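Local coordinates for peroxisomal acyl-coenzyme A oxidase 1 (Arabidopsis thaliana, PDB 1W07), which catalyses the FAD-dependent desaturation of long- and medium-chain acyl-CoAs to 2-trans-enoyl-CoAs in peroxisomal beta-oxidation, passing the electrons to oxygen to give hydrogen peroxide, at residues B[427-439]-B[512-526]. The protein carries 1 engineered substitution. Sequence-based numbering, arbitrary orientation.
With FAD (flavin-adenine dinucleotide), chain I.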
ATOM      1  N   ASN B 427      10.466  10.482  -4.684  1.00 15.39           N
ATOM      2  CA  ASN B 427      10.783  10.633  -3.271  1.00 15.31           C
ATOM      3  C   ASN B 427      12.201  10.270  -2.852  1.00 16.92           C
ATOM      4  O   ASN B 427      12.772  10.934  -1.993  1.00 20.25           O
ATOM      5  CB  ASN B 427       9.758   9.877  -2.415  1.00 15.57           C
ATOM      6  CG  ASN B 427       8.512  10.701  -2.173  1.00 16.91           C
ATOM      7  OD1 ASN B 427       8.447  11.857  -2.602  1.00 18.49           O
ATOM      8  ND2 ASN B 427       7.530  10.135  -1.488  1.00 16.24           N
ATOM      9  N   VAL B 428      12.773   9.234  -3.457  1.00 16.01           N
ATOM     10  CA  VAL B 428      14.126   8.831  -3.117  1.00 17.14           C
ATOM     11  C   VAL B 428      15.117   9.801  -3.745  1.00 18.81           C
ATOM     12  O   VAL B 428      16.122  10.176  -3.122  1.00 17.49           O
ATOM     13  CB  VAL B 428      14.407   7.403  -3.599  1.00 17.72           C
ATOM     14  CG1 VAL B 428      15.873   7.066  -3.429  1.00 19.38           C
ATOM     15  CG2 VAL B 428      13.544   6.429  -2.817  1.00 20.78           C
ATOM     16  N   VAL B 429      14.841  10.215  -4.978  1.00 14.44           N
ATOM     17  CA  VAL B 429      15.706  11.165  -5.650  1.00 18.96           C
ATOM     18  C   VAL B 429      15.745  12.473  -4.855  1.00 19.73           C
ATOM     19  O   VAL B 429      16.811  13.060  -4.676  1.00 21.47           O
ATOM     20  CB  VAL B 429      15.208  11.457  -7.083  1.00 21.20           C
ATOM     21  CG1 VAL B 429      16.039  12.566  -7.695  1.00 20.79           C
ATOM     22  CG2 VAL B 429      15.304  10.199  -7.937  1.00 23.99           C
ATOM     23  N   LEU B 430      14.589  12.930  -4.372  1.00 17.60           N
ATOM     24  CA  LEU B 430      14.531  14.174  -3.605  1.00 21.23           C
ATOM     25  C   LEU B 430      15.349  14.119  -2.315  1.00 22.00           C
ATOM     26  O   LEU B 430      16.002  15.096  -1.950  1.00 21.18           O
ATOM     27  CB  LEU B 430      13.073  14.542  -3.274  1.00 17.20           C
ATOM     28  CG  LEU B 430      12.249  15.011  -4.470  1.00 21.34           C
ATOM     29  CD1 LEU B 430      10.764  15.117  -4.113  1.00 24.68           C
ATOM     30  CD2 LEU B 430      12.797  16.350  -4.936  1.00 24.47           C
ATOM     31  N   GLN B 431      15.311  12.978  -1.631  1.00 21.07           N
ATOM     32  CA  GLN B 431      16.052  12.819  -0.389  1.00 20.73           C
ATOM     33  C   GLN B 431      17.558  12.791  -0.647  1.00 23.18           C
ATOM     34  O   GLN B 431      18.352  13.137   0.231  1.00 24.74           O
ATOM     35  CB  GLN B 431      15.616  11.547   0.347  1.00 24.06           C
ATOM     36  CG  GLN B 431      14.238  11.648   1.036  1.00 24.92           C
ATOM     37  CD  GLN B 431      14.205  12.645   2.195  1.00 24.50           C
ATOM     38  OE1 GLN B 431      15.148  13.409   2.407  1.00 25.92           O
ATOM     39  NE2 GLN B 431      13.106  12.642   2.948  1.00 21.33           N
ATOM     40  N   LEU B 432      17.959  12.392  -1.850  1.00 22.08           N
ATOM     41  CA  LEU B 432      19.381  12.365  -2.180  1.00 22.59           C
ATOM     42  C   LEU B 432      19.889  13.793  -2.318  1.00 23.30           C
ATOM     43  O   LEU B 432      21.047  14.085  -2.024  1.00 21.37           O
ATOM     44  CB  LEU B 432      19.612  11.583  -3.478  1.00 24.02           C
ATOM     45  CG  LEU B 432      19.421  10.062  -3.346  1.00 20.92           C
ATOM     46  CD1 LEU B 432      19.433   9.416  -4.723  1.00 22.29           C
ATOM     47  CD2 LEU B 432      20.525   9.497  -2.467  1.00 21.83           C
ATOM     48  N   GLN B 433      19.015  14.688  -2.762  1.00 22.33           N
ATOM     49  CA  GLN B 433      19.385  16.089  -2.905  1.00 24.00           C
ATOM     50  C   GLN B 433      19.630  16.654  -1.511  1.00 21.69           C
ATOM     51  O   GLN B 433      20.573  17.423  -1.299  1.00 21.83           O
ATOM     52  CB  GLN B 433      18.268  16.866  -3.606  1.00 26.90           C
ATOM     53  CG  GLN B 433      18.299  16.733  -5.125  1.00 32.03           C
ATOM     54  CD  GLN B 433      16.968  17.059  -5.780  1.00 35.58           C
ATOM     55  OE1 GLN B 433      16.250  17.971  -5.353  1.00 37.97           O
ATOM     56  NE2 GLN B 433      16.638  16.325  -6.832  1.00 36.37           N
ATOM     57  N   VAL B 434      18.787  16.269  -0.556  1.00 20.42           N
ATOM     58  CA  VAL B 434      18.948  16.737   0.820  1.00 17.63           C
ATOM     59  C   VAL B 434      20.280  16.220   1.350  1.00 18.78           C
ATOM     60  O   VAL B 434      21.027  16.953   1.999  1.00 17.98           O
ATOM     61  CB  VAL B 434      17.798  16.227   1.730  1.00 19.73           C
ATOM     62  CG1 VAL B 434      18.076  16.589   3.197  1.00 20.09           C
ATOM     63  CG2 VAL B 434      16.479  16.840   1.284  1.00 18.88           C
ATOM     64  N   ALA B 435      20.578  14.954   1.070  1.00 19.54           N
ATOM     65  CA  ALA B 435      21.827  14.343   1.521  1.00 21.73           C
ATOM     66  C   ALA B 435      23.017  15.152   1.004  1.00 23.10           C
ATOM     67  O   ALA B 435      23.945  15.446   1.760  1.00 23.33           O
ATOM     68  CB  ALA B 435      21.915  12.899   1.040  1.00 21.79           C
ATOM     69  N   ARG B 436      23.001  15.508  -0.277  1.00 23.17           N
ATOM     70  CA  ARG B 436      24.095  16.304  -0.829  1.00 28.93           C
ATOM     71  C   ARG B 436      24.221  17.620  -0.053  1.00 27.83           C
ATOM     72  O   ARG B 436      25.322  18.045   0.276  1.00 32.67           O
ATOM     73  CB  ARG B 436      23.857  16.600  -2.311  1.00 29.54           C
ATOM     74  CG  ARG B 436      24.026  15.407  -3.233  1.00 28.35           C
ATOM     75  CD  ARG B 436      23.890  15.837  -4.681  1.00 32.29           C
ATOM     76  NE  ARG B 436      23.798  14.712  -5.605  1.00 30.92           N
ATOM     77  CZ  ARG B 436      24.801  13.902  -5.936  1.00 32.11           C
ATOM     78  NH1 ARG B 436      26.018  14.068  -5.430  1.00 30.32           N
ATOM     79  NH2 ARG B 436      24.581  12.916  -6.795  1.00 33.78           N
ATOM     80  N   PHE B 437      23.090  18.256   0.235  1.00 25.00           N
ATOM     81  CA  PHE B 437      23.078  19.510   0.984  1.00 24.04           C
ATOM     82  C   PHE B 437      23.674  19.310   2.381  1.00 24.09           C
ATOM     83  O   PHE B 437      24.448  20.139   2.869  1.00 23.39           O
ATOM     84  CB  PHE B 437      21.642  20.032   1.106  1.00 27.55           C
ATOM     85  CG  PHE B 437      21.493  21.207   2.033  1.00 29.74           C
ATOM     86  CD1 PHE B 437      21.966  22.461   1.668  1.00 29.98           C
ATOM     87  CD2 PHE B 437      20.892  21.054   3.282  1.00 31.49           C
ATOM     88  CE1 PHE B 437      21.849  23.550   2.527  1.00 30.24           C
ATOM     89  CE2 PHE B 437      20.768  22.141   4.156  1.00 33.34           C
ATOM     90  CZ  PHE B 437      21.248  23.392   3.775  1.00 33.05           C
ATOM     91  N   LEU B 438      23.311  18.200   3.018  1.00 20.74           N
ATOM     92  CA  LEU B 438      23.813  17.903   4.350  1.00 22.86           C
ATOM     93  C   LEU B 438      25.307  17.650   4.310  1.00 25.47           C
ATOM     94  O   LEU B 438      26.035  18.094   5.199  1.00 24.53           O
ATOM     95  CB  LEU B 438      23.095  16.683   4.948  1.00 22.77           C
ATOM     96  CG  LEU B 438      21.621  16.894   5.348  1.00 22.14           C
ATOM     97  CD1 LEU B 438      21.034  15.569   5.828  1.00 17.23           C
ATOM     98  CD2 LEU B 438      21.524  17.967   6.440  1.00 19.50           C
ATOM     99  N   MET B 439      25.766  16.943   3.278  1.00 24.94           N
ATOM    100  CA  MET B 439      27.189  16.646   3.141  1.00 26.06           C
ATOM    101  C   MET B 439      27.998  17.924   2.944  1.00 27.69           C
ATOM    102  O   MET B 439      29.087  18.061   3.496  1.00 28.80           O
ATOM    103  CB  MET B 439      27.429  15.684   1.974  1.00 23.81           C
ATOM    104  CG  MET B 439      26.920  14.261   2.210  1.00 22.13           C
ATOM    105  SD  MET B 439      27.590  13.455   3.685  1.00 26.13           S
ATOM    106  CE  MET B 439      26.224  13.726   4.869  1.00 19.47           C
ATOM    107  N   PHE B 512      29.796   8.413  -2.923  1.00 22.09           N
ATOM    108  CA  PHE B 512      28.426   8.874  -2.740  1.00 21.85           C
ATOM    109  C   PHE B 512      27.461   7.808  -3.265  1.00 21.40           C
ATOM    110  O   PHE B 512      26.460   7.497  -2.613  1.00 22.42           O
ATOM    111  CB  PHE B 512      28.200  10.184  -3.498  1.00 20.58           C
ATOM    112  CG  PHE B 512      26.934  10.908  -3.101  1.00 22.80           C
ATOM    113  CD1 PHE B 512      26.940  11.820  -2.050  1.00 20.08           C
ATOM    114  CD2 PHE B 512      25.733  10.663  -3.763  1.00 22.39           C
ATOM    115  CE1 PHE B 512      25.781  12.474  -1.662  1.00 21.66           C
ATOM    116  CE2 PHE B 512      24.553  11.316  -3.382  1.00 23.91           C
ATOM    117  CZ  PHE B 512      24.575  12.222  -2.331  1.00 24.34           C
ATOM    118  N   GLN B 513      27.765   7.254  -4.441  1.00 19.35           N
ATOM    119  CA  GLN B 513      26.934   6.226  -5.067  1.00 20.43           C
ATOM    120  C   GLN B 513      26.942   4.920  -4.279  1.00 22.09           C
ATOM    121  O   GLN B 513      25.922   4.230  -4.180  1.00 19.62           O
ATOM    122  CB  GLN B 513      27.406   5.962  -6.502  1.00 21.78           C
ATOM    123  CG  GLN B 513      27.168   7.126  -7.461  1.00 24.24           C
ATOM    124  CD  GLN B 513      25.727   7.639  -7.437  1.00 28.12           C
ATOM    125  OE1 GLN B 513      24.773   6.862  -7.509  1.00 29.47           O
ATOM    126  NE2 GLN B 513      25.570   8.956  -7.353  1.00 25.22           N
ATOM    127  N   GLU B 514      28.099   4.577  -3.723  1.00 19.98           N
ATOM    128  CA  GLU B 514      28.237   3.363  -2.933  1.00 19.94           C
ATOM    129  C   GLU B 514      27.399   3.448  -1.650  1.00 20.07           C
ATOM    130  O   GLU B 514      26.770   2.470  -1.246  1.00 20.84           O
ATOM    131  CB  GLU B 514      29.713   3.160  -2.573  1.00 22.18           C
ATOM    132  CG  GLU B 514      30.036   1.866  -1.835  1.00 25.23           C
ATOM    133  CD  GLU B 514      29.637   0.630  -2.619  1.00 24.60           C
ATOM    134  OE1 GLU B 514      29.740   0.660  -3.860  1.00 26.73           O
ATOM    135  OE2 GLU B 514      29.227  -0.372  -1.995  1.00 32.08           O
ATOM    136  N   LEU B 515      27.384   4.621  -1.021  1.00 18.05           N
ATOM    137  CA  LEU B 515      26.659   4.804   0.228  1.00 19.29           C
ATOM    138  C   LEU B 515      25.278   5.450   0.084  1.00 18.70           C
ATOM    139  O   LEU B 515      24.753   6.017   1.049  1.00 20.49           O
ATOM    140  CB  LEU B 515      27.517   5.626   1.191  1.00 19.83           C
ATOM    141  CG  LEU B 515      28.942   5.114   1.455  1.00 19.06           C
ATOM    142  CD1 LEU B 515      29.660   6.089   2.351  1.00 21.93           C
ATOM    143  CD2 LEU B 515      28.909   3.748   2.112  1.00 22.59           C
ATOM    144  N   LEU B 516      24.680   5.356  -1.099  1.00 18.55           N
ATOM    145  CA  LEU B 516      23.369   5.965  -1.338  1.00 19.37           C
ATOM    146  C   LEU B 516      22.338   5.635  -0.277  1.00 18.36           C
ATOM    147  O   LEU B 516      21.656   6.533   0.214  1.00 19.12           O
ATOM    148  CB  LEU B 516      22.801   5.566  -2.706  1.00 21.30           C
ATOM    149  CG  LEU B 516      23.258   6.333  -3.943  1.00 27.02           C
ATOM    150  CD1 LEU B 516      22.347   5.979  -5.099  1.00 28.19           C
ATOM    151  CD2 LEU B 516      23.210   7.833  -3.701  1.00 23.48           C
ATOM    152  N   ALA B 517      22.207   4.354   0.069  1.00 18.00           N
ATOM    153  CA  ALA B 517      21.228   3.937   1.065  1.00 18.17           C
ATOM    154  C   ALA B 517      21.485   4.650   2.397  1.00 17.76           C
ATOM    155  O   ALA B 517      20.561   5.164   3.027  1.00 18.42           O
ATOM    156  CB  ALA B 517      21.267   2.389   1.246  1.00 16.29           C
ATOM    157  N   ASP B 518      22.740   4.701   2.818  1.00 17.95           N
ATOM    158  CA  ASP B 518      23.079   5.358   4.080  1.00 19.88           C
ATOM    159  C   ASP B 518      22.764   6.849   4.041  1.00 18.37           C
ATOM    160  O   ASP B 518      22.318   7.430   5.035  1.00 15.41           O
ATOM    161  CB  ASP B 518      24.570   5.172   4.388  1.00 21.30           C
ATOM    162  CG  ASP B 518      24.929   3.740   4.746  1.00 28.49           C
ATOM    163  OD1 ASP B 518      24.281   2.804   4.232  1.00 29.18           O
ATOM    164  OD2 ASP B 518      25.876   3.542   5.536  1.00 34.14           O
ATOM    165  N   LEU B 519      23.012   7.465   2.890  1.00 16.71           N
ATOM    166  CA  LEU B 519      22.794   8.896   2.741  1.00 17.89           C
ATOM    167  C   LEU B 519      21.318   9.253   2.829  1.00 17.60           C
ATOM    168  O   LEU B 519      20.956  10.271   3.420  1.00 17.33           O
ATOM    169  CB  LEU B 519      23.400   9.376   1.414  1.00 17.30           C
ATOM    170  CG  LEU B 519      24.941   9.339   1.385  1.00 19.99           C
ATOM    171  CD1 LEU B 519      25.470   9.430  -0.048  1.00 18.67           C
ATOM    172  CD2 LEU B 519      25.469  10.482   2.241  1.00 19.93           C
ATOM    173  N   VAL B 520      20.468   8.414   2.247  1.00 15.67           N
ATOM    174  CA  VAL B 520      19.032   8.635   2.278  1.00 15.81           C
ATOM    175  C   VAL B 520      18.509   8.514   3.715  1.00 15.38           C
ATOM    176  O   VAL B 520      17.605   9.259   4.122  1.00 17.58           O
ATOM    177  CB  VAL B 520      18.287   7.608   1.387  1.00 16.72           C
ATOM    178  CG1 VAL B 520      16.790   7.663   1.669  1.00 18.51           C
ATOM    179  CG2 VAL B 520      18.570   7.906  -0.080  1.00 17.07           C
ATOM    180  N   GLU B 521      19.051   7.571   4.480  1.00 16.68           N
ATOM    181  CA  GLU B 521      18.614   7.396   5.866  1.00 16.33           C
ATOM    182  C   GLU B 521      18.981   8.625   6.707  1.00 16.13           C
ATOM    183  O   GLU B 521      18.193   9.051   7.555  1.00 13.18           O
ATOM    184  CB  GLU B 521      19.243   6.150   6.473  1.00 18.13           C
ATOM    185  CG  GLU B 521      18.464   4.883   6.189  1.00 26.55           C
ATOM    186  CD  GLU B 521      19.129   3.658   6.768  1.00 29.52           C
ATOM    187  OE1 GLU B 521      19.526   3.698   7.951  1.00 38.86           O
ATOM    188  OE2 GLU B 521      19.246   2.654   6.046  1.00 34.76           O
ATOM    189  N   ALA B 522      20.164   9.199   6.472  1.00 14.64           N
ATOM    190  CA  ALA B 522      20.602  10.385   7.212  1.00 17.05           C
ATOM    191  C   ALA B 522      19.737  11.595   6.857  1.00 16.08           C
ATOM    192  O   ALA B 522      19.423  12.417   7.718  1.00 19.06           O
ATOM    193  CB  ALA B 522      22.083  10.697   6.908  1.00 17.64           C
ATOM    194  N   ALA B 523      19.372  11.703   5.583  1.00 15.30           N
ATOM    195  CA  ALA B 523      18.542  12.805   5.117  1.00 13.99           C
ATOM    196  C   ALA B 523      17.144  12.682   5.727  1.00 11.32           C
ATOM    197  O   ALA B 523      16.525  13.681   6.095  1.00 14.14           O
ATOM    198  CB  ALA B 523      18.474  12.799   3.587  1.00 15.21           C
ATOM    199  N   ILE B 524      16.650  11.455   5.836  1.00 13.70           N
ATOM    200  CA  ILE B 524      15.342  11.213   6.438  1.00 14.61           C
ATOM    201  C   ILE B 524      15.365  11.610   7.904  1.00 16.02           C
ATOM    202  O   ILE B 524      14.417  12.232   8.388  1.00 16.21           O
ATOM    203  CB  ILE B 524      14.925   9.720   6.310  1.00 14.62           C
ATOM    204  CG1 ILE B 524      14.464   9.453   4.869  1.00 12.86           C
ATOM    205  CG2 ILE B 524      13.831   9.376   7.337  1.00 13.39           C
ATOM    206  CD1 ILE B 524      14.260   8.000   4.572  1.00 14.99           C
ATOM    207  N   ALA B 525      16.438  11.256   8.614  1.00 14.14           N
ATOM    208  CA  ALA B 525      16.561  11.609  10.039  1.00 17.11           C
ATOM    209  C   ALA B 525      16.551  13.128  10.202  1.00 16.69           C
ATOM    210  O   ALA B 525      15.959  13.650  11.138  1.00 19.70           O
ATOM    211  CB  ALA B 525      17.859  11.013  10.650  1.00 19.30           C
ATOM    212  N   HIS B 526      17.197  13.838   9.282  1.00 19.48           N
ATOM    213  CA  HIS B 526      17.221  15.293   9.328  1.00 18.35           C
ATOM    214  C   HIS B 526      15.808  15.849   9.158  1.00 15.89           C
ATOM    215  O   HIS B 526      15.365  16.691   9.930  1.00 16.65           O
ATOM    216  CB  HIS B 526      18.116  15.838   8.223  1.00 20.87           C
ATOM    217  CG  HIS B 526      18.111  17.333   8.132  1.00 20.00           C
ATOM    218  ND1 HIS B 526      18.695  18.142   9.083  1.00 18.63           N
ATOM    219  CD2 HIS B 526      17.606  18.165   7.191  1.00 17.28           C
ATOM    220  CE1 HIS B 526      18.550  19.405   8.731  1.00 17.87           C
ATOM    221  NE2 HIS B 526      17.896  19.447   7.586  1.00 19.01           N
TER
HETATM  222  PA  FAD I1660      12.301   7.669 -12.069  1.00 20.64           P
HETATM  223  O1A FAD I1660      12.856   8.978 -11.659  1.00 16.75           O
HETATM  224  O2A FAD I1660      12.720   7.114 -13.374  1.00 17.34           O
HETATM  225  O5B FAD I1660      12.609   6.605 -10.903  1.00 16.95           O
HETATM  226  C5B FAD I1660      12.281   5.223 -11.060  1.00 14.41           C
HETATM  227  C4B FAD I1660      13.003   4.389  -9.996  1.00 17.12           C
HETATM  228  O4B FAD I1660      14.414   4.639 -10.138  1.00 16.36           O
HETATM  229  C3B FAD I1660      12.617   4.840  -8.585  1.00 12.60           C
HETATM  230  O3B FAD I1660      12.799   3.759  -7.667  1.00 15.74           O
HETATM  231  C2B FAD I1660      13.630   5.951  -8.316  1.00 16.69           C
HETATM  232  O2B FAD I1660      13.888   6.055  -6.914  1.00 13.64           O
HETATM  233  C1B FAD I1660      14.875   5.356  -8.981  1.00 16.87           C
HETATM  234  N9A FAD I1660      15.839   6.418  -9.355  1.00 15.69           N
HETATM  235  C8A FAD I1660      15.737   7.243 -10.397  1.00 17.20           C
HETATM  236  N7A FAD I1660      16.784   8.069 -10.418  1.00 14.24           N
HETATM  237  C5A FAD I1660      17.557   7.773  -9.380  1.00 13.49           C
HETATM  238  C6A FAD I1660      18.762   8.275  -8.904  1.00 14.48           C
HETATM  239  N6A FAD I1660      19.342   9.329  -9.469  1.00 13.14           N
HETATM  240  N1A FAD I1660      19.333   7.682  -7.772  1.00 17.37           N
HETATM  241  C2A FAD I1660      18.683   6.614  -7.143  1.00 13.71           C
HETATM  242  N3A FAD I1660      17.533   6.172  -7.618  1.00 18.81           N
HETATM  243  C4A FAD I1660      16.960   6.716  -8.706  1.00 13.08           C
HETATM  244  N1  FAD I1660       4.477  15.293 -15.443  1.00 16.13           N
HETATM  245  C2  FAD I1660       4.231  16.503 -16.104  1.00 18.73           C
HETATM  246  O2  FAD I1660       5.121  17.035 -16.763  1.00 24.47           O
HETATM  247  N3  FAD I1660       2.958  17.085 -16.014  1.00 17.62           N
HETATM  248  C4  FAD I1660       1.946  16.459 -15.276  1.00 20.17           C
HETATM  249  O4  FAD I1660       0.842  16.998 -15.177  1.00 15.16           O
HETATM  250  C4X FAD I1660       2.194  15.245 -14.643  1.00 18.39           C
HETATM  251  N5  FAD I1660       1.170  14.565 -13.967  1.00 16.82           N
HETATM  252  C5X FAD I1660       1.403  13.337 -13.342  1.00 19.12           C
HETATM  253  C6  FAD I1660       0.349  12.628 -12.777  1.00 16.54           C
HETATM  254  C7  FAD I1660       0.559  11.357 -12.258  1.00 18.94           C
HETATM  255  C7M FAD I1660      -0.629  10.603 -11.660  1.00 19.89           C
HETATM  256  C8  FAD I1660       1.838  10.789 -12.298  1.00 20.31           C
HETATM  257  C8M FAD I1660       2.097   9.391 -11.733  1.00 19.05           C
HETATM  258  C9  FAD I1660       2.890  11.507 -12.854  1.00 16.78           C
HETATM  259  C9A FAD I1660       2.688  12.780 -13.378  1.00 19.98           C
HETATM  260  N10 FAD I1660       3.724  13.485 -14.006  1.00 16.92           N
HETATM  261  C10 FAD I1660       3.455  14.667 -14.716  1.00 18.32           C
HETATM  262  C1' FAD I1660       5.106  12.944 -14.039  1.00 16.57           C
HETATM  263  C2' FAD I1660       5.785  13.161 -12.684  1.00 17.80           C
HETATM  264  O2' FAD I1660       5.723  14.543 -12.322  1.00 19.53           O
HETATM  265  C3' FAD I1660       7.240  12.687 -12.622  1.00 20.91           C
HETATM  266  O3' FAD I1660       8.005  13.359 -13.627  1.00 23.05           O
HETATM  267  C4' FAD I1660       7.380  11.177 -12.827  1.00 20.36           C
HETATM  268  O4' FAD I1660       6.276  10.468 -12.256  1.00 18.60           O
HETATM  269  C5' FAD I1660       8.684  10.705 -12.184  1.00 23.99           C
HETATM  270  O5' FAD I1660       8.759   9.280 -12.199  1.00 25.84           O
HETATM  271  P   FAD I1660       9.826   8.521 -13.127  1.00 21.67           P
HETATM  272  O1P FAD I1660       9.069   7.556 -13.953  1.00 19.08           O
HETATM  273  O2P FAD I1660      10.673   9.529 -13.804  1.00 22.97           O
HETATM  274  O3P FAD I1660      10.696   7.729 -12.033  1.00 19.51           O
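The R436 guanidinium lies over the ring of F512. From CB, CG is set beside the backbone N (chi1 -72°) and comes down on the ring, 3.4 Å from F512 CZ. CD continues the extended chain to NE, which passes above the CE2–CZ side, and the guanidinium settles flat: its plane is 10° from the ring's, NH1 sits over the ring centre, and R436 CZ stands 4.1 Å from the centroid, a cation-pi stack. NH2 has a long, weak ion pair with E509, which also accepts a hydrogen bond from Q513 NE2. L519 CD1 covers the opposite face of F512, so the phenyl is sandwiched between charge and methyl. With an alanine at F512 the guanidinium is likely to lose its flat support, opening a gap between R436 and L519.

Where the helices come closest, 8.2 Å between local axes crossing at 82°, two alanines, A435 and A523, meet; A523 is a knob in the hole formed by Q431, V434, A435 and L438, its CB 3.4 Å from Q431 O. Q431 OE1 is buried here without a polar partner. At one end, L438 CD2 makes a CH-pi contact over the face of the H526 ring, 3.8 Å from its centroid; H526 ND1 is hydrogen-bonded to Y457. At the other, L432 forks: CD2 presses tightly on L516 CD2 (3.4 Å), while CD1 reaches adenine N1A of FAD (3.5 Å).

Helix 427-443 of the C-alpha1 domain, lining the FAD pocket, thus crosses helix 516-538 of the C-terminal oxidase region, with helix 370-398 touching Q431 and I524, helix 480-503 against M439 and L519, and the second subunit's T329 on L516.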